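Local coordinates for protein cycloalternan-forming enzyme (Listeria monocytogenes serovar 1/2a, PDB 5F7U) that belongs to glycosyl hydrolase family 31, combines a TIM barrel with several beta-rich domains, and is seen with glycan and magnesium ions bound, at residues S619-G624 against G716-R721; T358-W363 against V625-W630; L702-T707 against D744-A749. The protein carries 1 engineered substitution. All coordinates share one frame; numbering follows the deposited sequence.

Overall arrangement
The three contacts lie within 15 Å of one another, centre to centre, on the flank where the TIM barrel meets the C-terminal sheet. Interactions 1 and 3 are buried and reach that same antiparallel sheet, one from helix 607-622 and the other from helix 702-715; both use a side-chain hydroxyl against backbone polar groups. Interaction 2 is only partly buried, stays within the barrel, and has no hydrogen bond between its segments, so its chemistry is mainly a tyrosine ring against leucines. The contacts are also wired together: K717 of interaction 1 makes a salt bridge to D744 of interaction 3, and L360 O of interaction 2 probably accepts a hydrogen bond from Y706 OH of interaction 3.

Interaction 1 of 3, residues S619-G624 against G716-R721; sequences SASTSG and GKSMMR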
loop_
_atom_site.group_PDB
_atom_site.type_symbol
_atom_site.label_atom_id
_atom_site.label_comp_id
_atom_site.label_asym_id
_atom_site.label_seq_id
_atom_site.Cartn_x
_atom_site.Cartn_y
_atom_site.Cartn_z
ATOM N N SER A 619 -0.106 4.092 -3.248
ATOM C CA SER A 619 -0.064 5.186 -2.275
ATOM C C SER A 619 0.036 4.647 -0.822
ATOM O O SER A 619 0.817 5.176 -0.009
ATOM C CB SER A 619 -1.289 6.095 -2.462
ATOM O OG SER A 619 -2.470 5.337 -2.439
ATOM N N ALA A 620 -0.728 3.597 -0.504
ATOM C CA ALA A 620 -0.657 2.989 0.833
ATOM C C ALA A 620 0.763 2.501 1.133
ATOM O O ALA A 620 1.271 2.710 2.236
ATOM C CB ALA A 620 -1.669 1.864 0.989
ATOM N N SER A 621 1.398 1.898 0.125
ATOM C CA SER A 621 2.778 1.431 0.234
ATOM C C SER A 621 3.754 2.522 0.659
ATOM O O SER A 621 4.556 2.341 1.602
ATOM C CB SER A 621 3.201 0.860 -1.121
ATOM O OG SER A 621 4.599 0.678 -1.152
ATOM N N THR A 622 3.705 3.652 -0.043
ATOM C CA THR A 622 4.562 4.802 0.281
ATOM C C THR A 622 4.314 5.311 1.704
ATOM O O THR A 622 5.251 5.775 2.369
ATOM C CB THR A 622 4.362 5.913 -0.761
ATOM O OG1 THR A 622 4.854 5.425 -2.014
ATOM C CG2 THR A 622 5.129 7.211 -0.377
ATOM N N SER A 623 3.068 5.155 2.167
ATOM C CA SER A 623 2.604 5.587 3.482
ATOM C C SER A 623 2.895 4.559 4.583
ATOM O O SER A 623 2.467 4.742 5.715
ATOM C CB SER A 623 1.093 5.900 3.422
ATOM O OG SER A 623 0.825 6.834 2.392
ATOM N N GLY A 624 3.631 3.497 4.245
ATOM C CA GLY A 624 4.067 2.520 5.256
ATOM C C GLY A 624 3.074 1.387 5.483
ATOM O O GLY A 624 3.273 0.557 6.382
ATOM N N GLY A 716 11.321 -1.456 6.830
ATOM C CA GLY A 716 10.371 -0.471 6.306
ATOM C C GLY A 716 10.193 -0.428 4.799
ATOM O O GLY A 716 9.607 0.533 4.272
ATOM N N LYS A 717 10.713 -1.434 4.084
ATOM C CA LYS A 717 10.572 -1.493 2.634
ATOM C C LYS A 717 9.261 -2.189 2.279
ATOM O O LYS A 717 9.100 -3.380 2.525
ATOM C CB LYS A 717 11.732 -2.239 1.999
ATOM C CG LYS A 717 11.774 -2.115 0.486
ATOM C CD LYS A 717 13.212 -2.230 0.053
ATOM C CE LYS A 717 13.304 -2.299 -1.436
ATOM N NZ LYS A 717 14.697 -2.746 -1.702
ATOM N N SER A 718 8.320 -1.442 1.703
ATOM C CA SER A 718 7.034 -2.042 1.341
ATOM C C SER A 718 7.198 -3.099 0.264
ATOM O O SER A 718 8.142 -3.048 -0.525
ATOM C CB SER A 718 6.055 -0.956 0.883
ATOM O OG SER A 718 5.773 -0.106 1.993
ATOM N N MET A 719 6.269 -4.058 0.238
ATOM C CA MET A 719 6.341 -5.179 -0.703
ATOM C C MET A 719 6.089 -4.768 -2.151
ATOM O O MET A 719 6.766 -5.245 -3.070
ATOM C CB MET A 719 5.361 -6.270 -0.291
ATOM C CG MET A 719 5.843 -7.012 0.949
ATOM S SD MET A 719 4.542 -8.018 1.659
ATOM C CE MET A 719 4.590 -9.423 0.564
ATOM N N MET A 720 5.118 -3.875 -2.344
ATOM C CA MET A 720 4.760 -3.427 -3.681
ATOM C C MET A 720 4.998 -1.937 -3.723
ATOM O O MET A 720 4.442 -1.234 -2.886
ATOM C CB MET A 720 3.278 -3.730 -3.924
ATOM C CG MET A 720 2.776 -3.241 -5.267
ATOM S SD MET A 720 1.031 -3.608 -5.586
ATOM C CE MET A 720 0.318 -2.780 -4.178
ATOM N N ARG A 721 5.821 -1.448 -4.660
ATOM C CA ARG A 721 6.224 -0.031 -4.636
ATOM C C ARG A 721 6.090 0.652 -5.993
ATOM O O ARG A 721 6.437 0.087 -7.023
ATOM C CB ARG A 721 7.689 0.116 -4.151
ATOM C CG ARG A 721 7.950 -0.447 -2.760
ATOM C CD ARG A 721 9.411 -0.363 -2.286
ATOM N NE ARG A 721 10.363 -0.910 -3.270
ATOM C CZ ARG A 721 10.457 -2.196 -3.610
ATOM N NH1 ARG A 721 11.349 -2.581 -4.534
ATOM N NH2 ARG A 721 9.681 -3.112 -3.020
#
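S621 meets both S718 and M720 from the last turn of helix 607-622, a helix of the TIM barrel that finishes in a Schellman motif. The contact illustrates how two serines can join a helix end to the edge of a neighbouring sheet, since 720-721 is an outermost strand of the antiparallel sheet of the C-terminal region. Following the helix, A620 opens the Schellman motif: its O lies 2.9 Å from V625 N. S621 then carries the contact itself. Its OG is swung to the far side from its own backbone N (chi1 167°). From there the hydroxyl donates to M720 O at 2.6 Å. The C=O...donor angle of that bond is 149°. The fit is close, because S621 CB is also just 3.0 Å from M720 O, and S621 OG is 3.0 Å from S718 CB. The two hydroxyls do not bond to each other; S718 OG spends its proton on S621 O, 2.8 Å away and tilted 31° from the carbonyl plane. G624, the C-prime residue with positive phi, closes the helix by bringing its N to the other face of that carbonyl, 3.0 Å from S621 O. Two donors thus grip one buried oxygen, one from within the helix cap and one from the sheet side. Beyond S718, R721 rests its CG near S621 OG while its guanidinium leads away to a salt bridge with D726. There K717 CE covers one guanidinium face, and R721 NH2 donates to S718 O at 2.9 Å, the acceptor lying close to the guanidinium plane.

Interaction 2 of 3, residues T358-W363 against V625-W630; sequences TLLPKW and VSYWAW
Y627 reaches across to T358, L359 and L360 at the N-terminal side of the TIM barrel, from an inverse gamma turn centred on Y627 just ahead of barrel strand 628-631. The partner segment is the loop that leads to strand 367-369, so one aromatic ring ties the approaches to two barrel strands. The ring is turned so that its plane nearly contains its own CA (chi2 -13°), and it enters the loop with an edge leading. T358 O lies at that edge, near the ring plane and 3.3 Å from Y627 CE2. L359 starts out facing away from the tyrosine, yet its CD1 bends back to 3.5 Å from Y627 OH, while L359 CA also sits at the ring edge. L360 behaves differently: its CB faces Y627, CG stands opposite its own carbonyl carbon (chi1 -63°), and the extended chain runs past the ring in the opposite direction. L360 CG is about equally close to Y627 CD2 and CE2, 3.8 Å from each. At the far end the phenol finds its polar partner in A709 O of helix 702-715, and the closest apolar approach remains L360 CD1 to Y627 CD2, 3.6 Å.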
loop_
_atom_site.group_PDB
_atom_site.type_symbol
_atom_site.label_atom_id
_atom_site.label_comp_id
_atom_site.label_asym_id
_atom_site.label_seq_id
_atom_site.Cartn_x
_atom_site.Cartn_y
_atom_site.Cartn_z
ATOM N N THR A 358 3.970 -5.116 11.754
ATOM C CA THR A 358 4.160 -6.376 12.489
ATOM C C THR A 358 4.172 -7.547 11.509
ATOM O O THR A 358 3.195 -7.753 10.789
ATOM C CB THR A 358 3.022 -6.578 13.514
ATOM O OG1 THR A 358 3.018 -5.470 14.416
ATOM C CG2 THR A 358 3.205 -7.887 14.307
ATOM N N LEU A 359 5.257 -8.312 11.496
ATOM C CA LEU A 359 5.300 -9.516 10.641
ATOM C C LEU A 359 4.125 -10.444 10.908
ATOM O O LEU A 359 3.868 -10.832 12.055
ATOM C CB LEU A 359 6.622 -10.282 10.811
ATOM C CG LEU A 359 6.772 -11.528 9.919
ATOM C CD1 LEU A 359 6.757 -11.192 8.428
ATOM C CD2 LEU A 359 8.050 -12.262 10.314
ATOM N N LEU A 360 3.426 -10.818 9.842
ATOM C CA LEU A 360 2.324 -11.777 9.928
ATOM C C LEU A 360 2.812 -13.172 9.568
ATOM O O LEU A 360 3.820 -13.286 8.874
ATOM C CB LEU A 360 1.220 -11.344 8.954
ATOM C CG LEU A 360 0.554 -9.984 9.248
ATOM C CD1 LEU A 360 -0.497 -9.731 8.189
ATOM C CD2 LEU A 360 -0.074 -9.888 10.648
ATOM N N PRO A 361 2.105 -14.232 10.026
ATOM C CA PRO A 361 2.480 -15.582 9.588
ATOM C C PRO A 361 2.396 -15.768 8.091
ATOM O O PRO A 361 1.662 -15.042 7.409
ATOM C CB PRO A 361 1.492 -16.515 10.294
ATOM C CG PRO A 361 0.526 -15.670 10.992
ATOM C CD PRO A 361 0.942 -14.237 10.940
ATOM N N LYS A 362 3.160 -16.740 7.587
ATOM C CA LYS A 362 3.191 -17.010 6.157
ATOM C C LYS A 362 1.828 -17.272 5.537
ATOM O O LYS A 362 1.590 -16.911 4.385
ATOM C CB LYS A 362 4.130 -18.177 5.866
ATOM C CG LYS A 362 4.443 -18.313 4.380
ATOM C CD LYS A 362 5.802 -18.977 4.225
ATOM C CE LYS A 362 5.716 -20.411 3.856
ATOM N NZ LYS A 362 7.181 -20.816 3.825
ATOM N N TRP A 363 0.918 -17.882 6.293
ATOM C CA TRP A 363 -0.417 -18.147 5.747
ATOM C C TRP A 363 -1.172 -16.915 5.276
ATOM O O TRP A 363 -1.983 -17.002 4.363
ATOM C CB TRP A 363 -1.285 -18.974 6.705
ATOM C CG TRP A 363 -1.888 -18.257 7.899
ATOM C CD1 TRP A 363 -1.405 -18.261 9.188
ATOM C CD2 TRP A 363 -3.099 -17.479 7.926
ATOM N NE1 TRP A 363 -2.232 -17.525 10.001
ATOM C CE2 TRP A 363 -3.287 -17.045 9.264
ATOM C CE3 TRP A 363 -4.052 -17.121 6.955
ATOM C CZ2 TRP A 363 -4.387 -16.258 9.655
ATOM C CZ3 TRP A 363 -5.152 -16.330 7.341
ATOM C CH2 TRP A 363 -5.305 -15.908 8.690
ATOM N N VAL A 625 2.013 1.337 4.677
ATOM C CA VAL A 625 1.016 0.254 4.772
ATOM C C VAL A 625 1.347 -0.718 3.631
ATOM O O VAL A 625 0.947 -0.522 2.482
ATOM C CB VAL A 625 -0.439 0.783 4.709
ATOM C CG1 VAL A 625 -1.447 -0.373 4.742
ATOM C CG2 VAL A 625 -0.694 1.719 5.882
ATOM N N SER A 626 2.116 -1.747 3.973
ATOM C CA SER A 626 2.707 -2.658 2.995
ATOM C C SER A 626 1.841 -3.895 2.786
ATOM O O SER A 626 1.758 -4.400 1.672
ATOM C CB SER A 626 4.084 -3.071 3.522
ATOM O OG SER A 626 4.731 -4.047 2.711
ATOM N N TYR A 627 1.208 -4.381 3.858
ATOM C CA TYR A 627 0.410 -5.619 3.757
ATOM C C TYR A 627 -0.981 -5.254 3.287
ATOM O O TYR A 627 -1.939 -5.196 4.078
ATOM C CB TYR A 627 0.361 -6.365 5.085
ATOM C CG TYR A 627 1.709 -6.846 5.614
ATOM C CD1 TYR A 627 2.880 -6.860 4.809
ATOM C CD2 TYR A 627 1.810 -7.280 6.938
ATOM C CE1 TYR A 627 4.096 -7.300 5.340
ATOM C CE2 TYR A 627 3.009 -7.739 7.464
ATOM C CZ TYR A 627 4.147 -7.745 6.673
ATOM O OH TYR A 627 5.339 -8.185 7.239
ATOM N N TRP A 628 -1.064 -4.982 1.987
ATOM C CA TRP A 628 -2.249 -4.394 1.376
ATOM C C TRP A 628 -2.931 -5.411 0.454
ATOM O O TRP A 628 -2.261 -6.114 -0.311
ATOM C CB TRP A 628 -1.845 -3.120 0.627
ATOM C CG TRP A 628 -2.956 -2.481 -0.190
ATOM C CD1 TRP A 628 -3.795 -1.469 0.202
ATOM C CD2 TRP A 628 -3.317 -2.804 -1.533
ATOM N NE1 TRP A 628 -4.666 -1.160 -0.798
ATOM C CE2 TRP A 628 -4.402 -1.968 -1.879
ATOM C CE3 TRP A 628 -2.823 -3.725 -2.486
ATOM C CZ2 TRP A 628 -4.994 -1.992 -3.143
ATOM C CZ3 TRP A 628 -3.444 -3.791 -3.741
ATOM C CH2 TRP A 628 -4.500 -2.908 -4.063
ATOM N N ALA A 629 -4.267 -5.436 0.526
ATOM C CA ALA A 629 -5.102 -6.312 -0.298
ATOM C C ALA A 629 -6.125 -5.496 -1.059
ATOM O O ALA A 629 -6.384 -4.345 -0.731
ATOM C CB ALA A 629 -5.850 -7.309 0.577
ATOM N N TRP A 630 -6.756 -6.152 -2.026
ATOM C CA TRP A 630 -7.964 -5.625 -2.662
ATOM C C TRP A 630 -8.867 -6.801 -2.988
ATOM O O TRP A 630 -8.401 -7.947 -3.013
ATOM C CB TRP A 630 -7.616 -4.798 -3.917
ATOM C CG TRP A 630 -7.017 -5.598 -5.068
ATOM C CD1 TRP A 630 -5.869 -6.370 -5.036
ATOM C CD2 TRP A 630 -7.513 -5.675 -6.406
ATOM N NE1 TRP A 630 -5.646 -6.942 -6.276
ATOM C CE2 TRP A 630 -6.625 -6.523 -7.139
ATOM C CE3 TRP A 630 -8.608 -5.104 -7.068
ATOM C CZ2 TRP A 630 -6.825 -6.833 -8.507
ATOM C CZ3 TRP A 630 -8.800 -5.395 -8.448
ATOM C CH2 TRP A 630 -7.912 -6.259 -9.137
#

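Interaction 3 of 3, residues L702-T707 against D744-A749; sequences LPYIYT and DDLLVA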
loop_
_atom_site.group_PDB
_atom_site.type_symbol
_atom_site.label_atom_id
_atom_site.label_comp_id
_atom_site.label_asym_id
_atom_site.label_seq_id
_atom_site.Cartn_x
_atom_site.Cartn_y
_atom_site.Cartn_z
ATOM N N LEU A 702 6.436 -17.897 -3.066
ATOM C CA LEU A 702 6.169 -17.613 -1.644
ATOM C C LEU A 702 7.427 -17.430 -0.773
ATOM O O LEU A 702 7.408 -16.563 0.107
ATOM C CB LEU A 702 5.151 -18.596 -1.030
ATOM C CG LEU A 702 4.596 -18.258 0.364
ATOM C CD1 LEU A 702 3.901 -16.899 0.418
ATOM C CD2 LEU A 702 3.628 -19.361 0.796
ATOM N N PRO A 703 8.529 -18.190 -1.025
ATOM C CA PRO A 703 9.712 -17.900 -0.179
ATOM C C PRO A 703 10.274 -16.477 -0.379
ATOM O O PRO A 703 10.712 -15.852 0.595
ATOM C CB PRO A 703 10.720 -18.972 -0.615
ATOM C CG PRO A 703 9.840 -20.120 -1.011
ATOM C CD PRO A 703 8.729 -19.438 -1.788
ATOM N N TYR A 704 10.219 -15.987 -1.614
ATOM C CA TYR A 704 10.614 -14.621 -1.972
ATOM C C TYR A 704 9.630 -13.605 -1.389
ATOM O O TYR A 704 10.045 -12.604 -0.789
ATOM C CB TYR A 704 10.668 -14.505 -3.503
ATOM C CG TYR A 704 10.841 -13.111 -4.075
ATOM C CD1 TYR A 704 12.113 -12.560 -4.229
ATOM C CD2 TYR A 704 9.727 -12.353 -4.492
ATOM C CE1 TYR A 704 12.290 -11.293 -4.777
ATOM C CE2 TYR A 704 9.882 -11.054 -5.010
ATOM C CZ TYR A 704 11.167 -10.548 -5.165
ATOM O OH TYR A 704 11.369 -9.285 -5.690
ATOM N N ILE A 705 8.335 -13.864 -1.588
ATOM C CA ILE A 705 7.275 -12.980 -1.075
ATOM C C ILE A 705 7.353 -12.842 0.444
ATOM O O ILE A 705 7.270 -11.730 0.983
ATOM C CB ILE A 705 5.877 -13.476 -1.520
ATOM C CG1 ILE A 705 5.748 -13.347 -3.058
ATOM C CG2 ILE A 705 4.744 -12.745 -0.769
ATOM C CD1 ILE A 705 4.497 -14.018 -3.624
ATOM N N TYR A 706 7.559 -13.963 1.132
ATOM C CA TYR A 706 7.567 -13.907 2.587
ATOM C C TYR A 706 8.840 -13.264 3.116
ATOM O O TYR A 706 8.812 -12.574 4.137
ATOM C CB TYR A 706 7.325 -15.288 3.200
ATOM C CG TYR A 706 6.925 -15.228 4.659
ATOM C CD1 TYR A 706 5.879 -14.378 5.095
ATOM C CD2 TYR A 706 7.592 -15.992 5.616
ATOM C CE1 TYR A 706 5.515 -14.310 6.425
ATOM C CE2 TYR A 706 7.219 -15.946 6.961
ATOM C CZ TYR A 706 6.192 -15.101 7.362
ATOM O OH TYR A 706 5.847 -15.055 8.697
ATOM N N THR A 707 9.963 -13.466 2.415
ATOM C CA THR A 707 11.174 -12.728 2.787
ATOM C C THR A 707 10.933 -11.227 2.626
ATOM O O THR A 707 11.381 -10.432 3.462
ATOM C CB THR A 707 12.403 -13.192 1.975
ATOM O OG1 THR A 707 12.626 -14.576 2.237
ATOM C CG2 THR A 707 13.681 -12.428 2.378
ATOM N N ASP A 744 12.308 -6.857 -3.814
ATOM C CA ASP A 744 13.437 -6.005 -4.258
ATOM C C ASP A 744 13.651 -6.078 -5.753
ATOM O O ASP A 744 14.215 -5.150 -6.328
ATOM C CB ASP A 744 14.774 -6.454 -3.627
ATOM C CG ASP A 744 14.776 -6.431 -2.097
ATOM O OD1 ASP A 744 14.200 -5.508 -1.494
ATOM O OD2 ASP A 744 15.402 -7.343 -1.492
ATOM N N ASP A 745 13.255 -7.199 -6.364
ATOM C CA ASP A 745 13.806 -7.592 -7.666
ATOM C C ASP A 745 12.873 -7.672 -8.855
ATOM O O ASP A 745 13.364 -7.743 -9.987
ATOM C CB ASP A 745 14.483 -8.944 -7.546
ATOM C CG ASP A 745 15.543 -8.945 -6.503
ATOM O OD1 ASP A 745 16.468 -8.127 -6.616
ATOM O OD2 ASP A 745 15.424 -9.763 -5.564
ATOM N N LEU A 746 11.560 -7.691 -8.621
ATOM C CA LEU A 746 10.622 -7.983 -9.710
ATOM C C LEU A 746 9.906 -6.731 -10.110
ATOM O O LEU A 746 9.394 -6.010 -9.251
ATOM C CB LEU A 746 9.603 -9.060 -9.331
ATOM C CG LEU A 746 10.150 -10.460 -9.004
ATOM C CD1 LEU A 746 8.995 -11.368 -8.565
ATOM C CD2 LEU A 746 10.923 -11.042 -10.189
ATOM N N LEU A 747 9.927 -6.460 -11.416
ATOM C CA LEU A 747 9.134 -5.373 -11.970
ATOM C C LEU A 747 7.885 -5.999 -12.580
ATOM O O LEU A 747 7.972 -6.845 -13.504
ATOM C CB LEU A 747 9.945 -4.568 -12.993
ATOM C CG LEU A 747 9.375 -3.226 -13.515
ATOM C CD1 LEU A 747 10.487 -2.474 -14.235
ATOM C CD2 LEU A 747 8.167 -3.379 -14.445
ATOM N N VAL A 748 6.717 -5.601 -12.066
ATOM C CA VAL A 748 5.450 -6.196 -12.518
ATOM C C VAL A 748 4.650 -5.140 -13.271
ATOM O O VAL A 748 4.472 -4.036 -12.772
ATOM C CB VAL A 748 4.595 -6.702 -11.317
ATOM C CG1 VAL A 748 3.264 -7.280 -11.784
ATOM C CG2 VAL A 748 5.365 -7.731 -10.506
ATOM N N ALA A 749 4.097 -5.507 -14.434
ATOM C CA ALA A 749 3.342 -4.566 -15.242
ATOM C C ALA A 749 1.954 -5.099 -15.605
ATOM O O ALA A 749 1.762 -5.646 -16.683
ATOM C CB ALA A 749 4.158 -4.185 -16.481
#
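Y704 points its ring from the helix at D744, D745 and L746: the backbone of the turn gathers at its OH, while the D745 and L746 side chains meet CE1 and CE2. Extended away from its backbone N (chi1 170°), the tyrosine brings its OH up to the backbone. There D745 N donates to Y704 OH at 2.9 Å. The N-H...O angle is 158°. D744 N is nearby, 3.2 Å from Y704 OH, but its angle is too poor for a bond. The phenol is a hydrogen-bond partner of F742 O as well, so the backbone around this turn fixes the hydroxyl from more than one direction. That turn links strands 740-742 and 746-748, neighbours in a beta hairpin of the C-terminal antiparallel sheet, and Y704 of helix 702-715 plugs into it. Along the ring, D745 OD2 lies in plane at the edge, 3.6 Å from Y704 CE1, with the carboxylate and ring planes 39° apart. L746 takes the other ortho carbon of the phenol: its chain slides past the ring in the opposite direction, obliquely placed, and I802 of strand 801-806 touches both residues. The nearest apolar atoms are L746 CD1 and Y704 CE2, 3.7 Å apart.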